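Local coordinates for extracellular solute-binding protein family 1 (Pseudothermotoga lettingae, PDB 5CI5) that binds alpha-D-tagatose in the crystal and probably delivers sugar to an ABC transporter as its extracellular solute-binding component, at residues 79-90 with 300-311. Numbering follows the deposited sequence.
Sequences PDLAFADLGGWV and GWALVIPSSSPN. With T6T (alpha-D-tagatopyranose), chain C.
A82 and V304 exchange two backbone hydrogen bonds, as do A84 and A302, pairing strands 81-85 and 298-304 antiparallel; L86 N continues the series to G300 O. The non-hydrogen-bonded pairs F83–L303 and D85–W301 put their side chains on one face, where F83 CE1 lies 3.5 Å from L303 CD2 and F83 CD2 abuts W301 CB. On the other face V304 CG1 touches both A84 CB and V90 CG2, while L86 CD2 packs on A302 CB.

The indole of W301 is held on several sides. D85 CB sits over its six-membered ring, 4.0 Å from the centroid, and the indole turns an edge to the face of W89, the planes 83° apart. With CG anti to the carbonyl carbon (chi1 -64°) and the indole turned by chi2 79°, NE1 points at the sugar and gives a hydrogen bond of 2.9 Å to T6T O2 near the ring plane. An alanine here is likely to leave O2 without this donor and D85 and W89 without the surface they pack against.

Polar contacts mark both ends. Far from the sugar, D80 OD1 accepts from S309 OG (2.7 Å) and D80 OD2 from N311 ND2 (3.1 Å), the latter from above the carboxylate plane; K23 adds a salt bridge to OD1. At the sugar, the D85 carboxylate takes T6T O4 on OD1 and O5 on OD2, while G87 N, closing an Asx turn, steadies OD1. G300 N donates to O4, so the adjoining strand ends supply part of the sugar pocket, as in other solute-binding proteins of the periplasmic-binding-protein fold.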
ATOM      1  N   PRO A  79      18.629   3.826  11.521  1.00 20.71           N
ATOM      2  CA  PRO A  79      18.796   2.421  11.133  1.00 18.12           C
ATOM      3  C   PRO A  79      19.969   2.130  10.183  1.00 15.41           C
ATOM      4  O   PRO A  79      20.439   3.005   9.433  1.00 14.58           O
ATOM      5  CB  PRO A  79      17.474   2.125  10.424  1.00 15.86           C
ATOM      6  CG  PRO A  79      17.195   3.382   9.744  1.00 16.88           C
ATOM      7  CD  PRO A  79      17.606   4.482  10.683  1.00 19.15           C
ATOM      8  N   ASP A  80      20.432   0.880  10.210  1.00 13.14           N
ATOM      9  CA  ASP A  80      21.332   0.343   9.204  1.00 10.33           C
ATOM     10  C   ASP A  80      20.560  -0.268   8.037  1.00  9.28           C
ATOM     11  O   ASP A  80      21.062  -0.302   6.920  1.00 10.66           O
ATOM     12  CB  ASP A  80      22.237  -0.704   9.825  1.00 12.58           C
ATOM     13  CG  ASP A  80      23.016  -0.149  10.992  1.00 20.80           C
ATOM     14  OD1 ASP A  80      23.679   0.876  10.787  1.00 15.57           O
ATOM     15  OD2 ASP A  80      22.945  -0.705  12.108  1.00 12.54           O
ATOM     16  N   LEU A  81      19.354  -0.771   8.317  1.00  7.60           N
ATOM     17  CA  LEU A  81      18.452  -1.325   7.307  1.00 11.39           C
ATOM     18  C   LEU A  81      17.056  -0.828   7.635  1.00  9.10           C
ATOM     19  O   LEU A  81      16.661  -0.874   8.788  1.00  9.21           O
ATOM     20  CB  LEU A  81      18.490  -2.860   7.300  1.00  5.94           C
ATOM     21  CG  LEU A  81      17.825  -3.539   6.106  1.00  9.35           C
ATOM     22  CD1 LEU A  81      18.528  -3.256   4.810  1.00 10.40           C
ATOM     23  CD2 LEU A  81      17.749  -5.063   6.371  1.00 10.37           C
ATOM     24  N   ALA A  82      16.337  -0.293   6.645  1.00  8.01           N
ATOM     25  CA  ALA A  82      15.026   0.330   6.892  1.00  6.57           C
ATOM     26  C   ALA A  82      14.029  -0.073   5.840  1.00  8.64           C
ATOM     27  O   ALA A  82      14.361  -0.158   4.671  1.00  8.67           O
ATOM     28  CB  ALA A  82      15.114   1.872   6.901  1.00  9.55           C
ATOM     29  N   PHE A  83      12.803  -0.310   6.283  1.00  7.60           N
ATOM     30  CA  PHE A  83      11.667  -0.391   5.393  1.00  8.05           C
ATOM     31  C   PHE A  83      11.443   0.961   4.715  1.00  7.53           C
ATOM     32  O   PHE A  83      11.505   1.996   5.364  1.00 11.09           O
ATOM     33  CB  PHE A  83      10.422  -0.797   6.174  1.00  7.62           C
ATOM     34  CG  PHE A  83      10.148  -2.278   6.156  1.00  9.39           C
ATOM     35  CD1 PHE A  83      11.100  -3.199   6.586  1.00 10.32           C
ATOM     36  CD2 PHE A  83       8.912  -2.750   5.710  1.00  9.12           C
ATOM     37  CE1 PHE A  83      10.835  -4.559   6.543  1.00 12.76           C
ATOM     38  CE2 PHE A  83       8.651  -4.096   5.663  1.00 10.21           C
ATOM     39  CZ  PHE A  83       9.607  -5.006   6.078  1.00 12.26           C
ATOM     40  N   ALA A  84      11.148   0.927   3.423  1.00  5.93           N
ATOM     41  CA  ALA A  84      10.794   2.134   2.675  1.00  7.15           C
ATOM     42  C   ALA A  84       9.691   1.754   1.692  1.00  5.71           C
ATOM     43  O   ALA A  84       9.770   0.726   1.000  1.00  8.74           O
ATOM     44  CB  ALA A  84      11.993   2.730   1.953  1.00  9.04           C
ATOM     45  N   ASP A  85       8.655   2.568   1.647  1.00  6.02           N
ATOM     46  CA  ASP A  85       7.484   2.329   0.781  1.00  5.32           C
ATOM     47  C   ASP A  85       7.880   2.315  -0.703  1.00  5.29           C
ATOM     48  O   ASP A  85       8.600   3.175  -1.179  1.00  7.70           O
ATOM     49  CB  ASP A  85       6.437   3.407   1.088  1.00  6.80           C
ATOM     50  CG  ASP A  85       5.051   3.031   0.675  1.00  9.49           C
ATOM     51  OD1 ASP A  85       4.864   2.408  -0.404  1.00  6.94           O
ATOM     52  OD2 ASP A  85       4.123   3.374   1.447  1.00  7.26           O
ATOM     53  N   LEU A  86       7.399   1.312  -1.434  1.00  5.94           N
ATOM     54  CA  LEU A  86       7.589   1.284  -2.877  1.00  6.00           C
ATOM     55  C   LEU A  86       6.917   2.471  -3.571  1.00  6.65           C
ATOM     56  O   LEU A  86       7.237   2.789  -4.726  1.00  8.09           O
ATOM     57  CB  LEU A  86       7.071  -0.036  -3.444  1.00  7.60           C
ATOM     58  CG  LEU A  86       7.803  -1.309  -2.997  1.00  6.98           C
ATOM     59  CD1 LEU A  86       7.250  -2.484  -3.801  1.00 10.18           C
ATOM     60  CD2 LEU A  86       9.320  -1.205  -3.154  1.00  6.59           C
ATOM     61  N   GLY A  87       6.004   3.140  -2.873  1.00  6.81           N
ATOM     62  CA  GLY A  87       5.331   4.314  -3.400  1.00  8.36           C
ATOM     63  C   GLY A  87       6.143   5.588  -3.268  1.00  8.44           C
ATOM     64  O   GLY A  87       5.773   6.511  -2.532  1.00  8.38           O
ATOM     65  N   GLY A  88       7.248   5.644  -4.005  1.00  9.25           N
ATOM     66  CA  GLY A  88       7.991   6.880  -4.192  1.00 10.22           C
ATOM     67  C   GLY A  88       9.061   7.218  -3.177  1.00  7.92           C
ATOM     68  O   GLY A  88       9.817   8.194  -3.364  1.00 10.23           O
ATOM     69  N   TRP A  89       9.140   6.496  -2.067  1.00  7.93           N
ATOM     70  CA  TRP A  89      10.119   6.905  -1.059  1.00  7.41           C
ATOM     71  C   TRP A  89      11.557   6.687  -1.527  1.00  6.06           C
ATOM     72  O   TRP A  89      12.432   7.489  -1.194  1.00  9.17           O
ATOM     73  CB  TRP A  89       9.947   6.166   0.261  1.00  8.34           C
ATOM     74  CG  TRP A  89       8.637   6.337   0.980  1.00  6.90           C
ATOM     75  CD1 TRP A  89       7.445   6.850   0.486  1.00  6.64           C
ATOM     76  CD2 TRP A  89       8.382   5.994   2.343  1.00  7.41           C
ATOM     77  NE1 TRP A  89       6.482   6.804   1.460  1.00  7.33           N
ATOM     78  CE2 TRP A  89       7.027   6.294   2.610  1.00  8.90           C
ATOM     79  CE3 TRP A  89       9.171   5.471   3.364  1.00  7.06           C
ATOM     80  CZ2 TRP A  89       6.449   6.065   3.850  1.00  9.70           C
ATOM     81  CZ3 TRP A  89       8.594   5.234   4.596  1.00  7.69           C
ATOM     82  CH2 TRP A  89       7.249   5.540   4.829  1.00  9.21           C
ATOM     83  N   VAL A  90      11.831   5.599  -2.242  1.00  7.69           N
ATOM     84  CA  VAL A  90      13.220   5.300  -2.565  1.00  7.35           C
ATOM     85  C   VAL A  90      13.801   6.364  -3.517  1.00 11.39           C
ATOM     86  O   VAL A  90      14.873   6.919  -3.267  1.00  7.86           O
ATOM     87  CB  VAL A  90      13.350   3.856  -3.098  1.00  7.25           C
ATOM     88  CG1 VAL A  90      14.733   3.603  -3.599  1.00 10.30           C
ATOM     89  CG2 VAL A  90      13.042   2.911  -1.958  1.00  9.02           C
ATOM     90  N   GLY A 300       3.792  -1.859  -1.728  1.00  8.72           N
ATOM     91  CA  GLY A 300       4.711  -2.733  -1.031  1.00  8.10           C
ATOM     92  C   GLY A 300       5.807  -1.960  -0.319  1.00  6.60           C
ATOM     93  O   GLY A 300       5.730  -0.718  -0.184  1.00  7.25           O
ATOM     94  N   TRP A 301       6.827  -2.697   0.129  1.00  7.64           N
ATOM     95  CA  TRP A 301       7.947  -2.129   0.882  1.00  6.01           C
ATOM     96  C   TRP A 301       9.263  -2.726   0.408  1.00  8.37           C
ATOM     97  O   TRP A 301       9.327  -3.912   0.095  1.00  8.99           O
ATOM     98  CB  TRP A 301       7.785  -2.369   2.384  1.00  8.99           C
ATOM     99  CG  TRP A 301       6.593  -1.652   2.889  1.00  5.96           C
ATOM    100  CD1 TRP A 301       5.299  -2.052   2.762  1.00  6.76           C
ATOM    101  CD2 TRP A 301       6.558  -0.362   3.511  1.00  6.73           C
ATOM    102  NE1 TRP A 301       4.456  -1.093   3.264  1.00  7.77           N
ATOM    103  CE2 TRP A 301       5.209  -0.050   3.733  1.00  6.03           C
ATOM    104  CE3 TRP A 301       7.541   0.562   3.890  1.00 10.07           C
ATOM    105  CZ2 TRP A 301       4.807   1.134   4.352  1.00  8.17           C
ATOM    106  CZ3 TRP A 301       7.138   1.736   4.493  1.00  8.09           C
ATOM    107  CH2 TRP A 301       5.781   2.021   4.696  1.00  9.90           C
ATOM    108  N   ALA A 302      10.289  -1.875   0.352  1.00  6.61           N
ATOM    109  CA  ALA A 302      11.664  -2.268   0.073  1.00  9.15           C
ATOM    110  C   ALA A 302      12.523  -2.121   1.320  1.00  6.90           C
ATOM    111  O   ALA A 302      12.180  -1.380   2.241  1.00  8.89           O
ATOM    112  CB  ALA A 302      12.265  -1.421  -1.054  1.00  6.68           C
ATOM    113  N   LEU A 303      13.628  -2.851   1.327  1.00  8.30           N
ATOM    114  CA  LEU A 303      14.679  -2.707   2.312  1.00  7.78           C
ATOM    115  C   LEU A 303      15.760  -1.788   1.735  1.00  8.12           C
ATOM    116  O   LEU A 303      16.234  -2.007   0.623  1.00  8.06           O
ATOM    117  CB  LEU A 303      15.277  -4.061   2.688  1.00  8.44           C
ATOM    118  CG  LEU A 303      14.262  -5.089   3.143  1.00  9.17           C
ATOM    119  CD1 LEU A 303      14.906  -6.465   3.250  1.00 10.24           C
ATOM    120  CD2 LEU A 303      13.672  -4.683   4.473  1.00 14.37           C
ATOM    121  N   VAL A 304      16.110  -0.752   2.487  1.00  8.34           N
ATOM    122  CA  VAL A 304      17.130   0.213   2.050  1.00  6.01           C
ATOM    123  C   VAL A 304      18.209   0.349   3.123  1.00  7.39           C
ATOM    124  O   VAL A 304      17.962   0.091   4.286  1.00  8.93           O
ATOM    125  CB  VAL A 304      16.548   1.618   1.728  1.00  8.65           C
ATOM    126  CG1 VAL A 304      15.411   1.478   0.727  1.00  6.50           C
ATOM    127  CG2 VAL A 304      16.081   2.348   2.978  1.00  9.16           C
ATOM    128  N   ILE A 305      19.401   0.749   2.693  1.00  9.66           N
ATOM    129  CA  ILE A 305      20.557   0.930   3.571  1.00  9.72           C
ATOM    130  C   ILE A 305      20.983   2.382   3.516  1.00  7.61           C
ATOM    131  O   ILE A 305      21.401   2.842   2.459  1.00  9.76           O
ATOM    132  CB  ILE A 305      21.721   0.030   3.139  1.00 10.61           C
ATOM    133  CG1 ILE A 305      21.315  -1.444   3.248  1.00  8.71           C
ATOM    134  CG2 ILE A 305      22.971   0.318   3.980  1.00  9.85           C
ATOM    135  CD1 ILE A 305      22.305  -2.383   2.630  1.00  9.85           C
ATOM    136  N   PRO A 306      20.891   3.111   4.639  1.00  7.45           N
ATOM    137  CA  PRO A 306      21.287   4.515   4.594  1.00  8.42           C
ATOM    138  C   PRO A 306      22.777   4.665   4.276  1.00  9.57           C
ATOM    139  O   PRO A 306      23.600   3.890   4.752  1.00 10.90           O
ATOM    140  CB  PRO A 306      20.953   5.026   6.008  1.00 13.82           C
ATOM    141  CG  PRO A 306      19.859   4.110   6.467  1.00 11.65           C
ATOM    142  CD  PRO A 306      20.307   2.765   5.949  1.00 10.94           C
ATOM    143  N   SER A 307      23.101   5.683   3.477  1.00 10.14           N
ATOM    144  CA  SER A 307      24.469   5.958   3.105  1.00  9.86           C
ATOM    145  C   SER A 307      25.308   6.337   4.335  1.00  9.41           C
ATOM    146  O   SER A 307      26.535   6.222   4.308  1.00 12.03           O
ATOM    147  CB  SER A 307      24.483   7.077   2.076  1.00 11.03           C
ATOM    148  OG  SER A 307      23.877   8.225   2.647  1.00 13.03           O
ATOM    149  N   SER A 308      24.658   6.782   5.409  1.00 10.19           N
ATOM    150  CA  SER A 308      25.371   7.147   6.632  1.00 13.03           C
ATOM    151  C   SER A 308      25.615   5.972   7.584  1.00 13.65           C
ATOM    152  O   SER A 308      26.246   6.150   8.636  1.00 14.93           O
ATOM    153  CB  SER A 308      24.614   8.248   7.367  1.00 14.17           C
ATOM    154  OG  SER A 308      24.700   9.459   6.623  1.00 22.62           O
ATOM    155  N   SER A 309      25.137   4.787   7.235  1.00 10.25           N
ATOM    156  CA  SER A 309      25.300   3.639   8.116  1.00 10.27           C
ATOM    157  C   SER A 309      26.756   3.181   8.203  1.00 10.83           C
ATOM    158  O   SER A 309      27.434   3.039   7.172  1.00 13.37           O
ATOM    159  CB  SER A 309      24.433   2.474   7.648  1.00 12.77           C
ATOM    160  OG  SER A 309      24.752   1.302   8.375  1.00 16.32           O
ATOM    161  N   PRO A 310      27.227   2.895   9.434  1.00 13.96           N
ATOM    162  CA  PRO A 310      28.545   2.287   9.609  1.00 17.58           C
ATOM    163  C   PRO A 310      28.550   0.757   9.457  1.00 15.95           C
ATOM    164  O   PRO A 310      29.603   0.140   9.630  1.00 18.72           O
ATOM    165  CB  PRO A 310      28.903   2.674  11.048  1.00 16.97           C
ATOM    166  CG  PRO A 310      27.608   2.695  11.751  1.00 18.92           C
ATOM    167  CD  PRO A 310      26.554   3.116  10.727  1.00 16.26           C
ATOM    168  N   ASN A 311      27.389   0.168   9.164  1.00 13.87           N
ATOM    169  CA  ASN A 311      27.222  -1.284   9.150  1.00 15.12           C
ATOM    170  C   ASN A 311      26.660  -1.781   7.822  1.00 12.53           C
ATOM    171  O   ASN A 311      25.757  -2.607   7.797  1.00 13.23           O
ATOM    172  CB  ASN A 311      26.289  -1.726  10.280  1.00 19.30           C
ATOM    173  CG  ASN A 311      26.846  -1.428  11.653  1.00 20.36           C
ATOM    174  OD1 ASN A 311      28.004  -1.720  11.943  1.00 22.00           O
ATOM    175  ND2 ASN A 311      26.016  -0.870  12.514  1.00 22.70           N
TER
HETATM  176  O3  T6T C 501       0.648  -0.896  -0.293  1.00  7.87           O
HETATM  177  C3  T6T C 501       1.518  -0.630   0.803  1.00  7.35           C
HETATM  178  C4  T6T C 501       2.157   0.743   0.598  1.00  6.93           C
HETATM  179  O4  T6T C 501       2.791   0.801  -0.687  1.00  7.46           O
HETATM  180  C5  T6T C 501       1.070   1.789   0.714  1.00  6.51           C
HETATM  181  O5  T6T C 501       1.619   3.096   0.539  1.00  8.17           O
HETATM  182  C6  T6T C 501       0.360   1.667   2.058  1.00  6.41           C
HETATM  183  O6  T6T C 501      -0.214   0.366   2.165  1.00  8.35           O
HETATM  184  C2  T6T C 501       0.746  -0.693   2.082  1.00  5.91           C
HETATM  185  O2  T6T C 501       1.648  -0.601   3.190  1.00  7.34           O
HETATM  186  C1  T6T C 501      -0.037  -2.019   2.201  1.00  8.87           C
HETATM  187  O1  T6T C 501       0.752  -3.143   2.068  1.00  8.76           O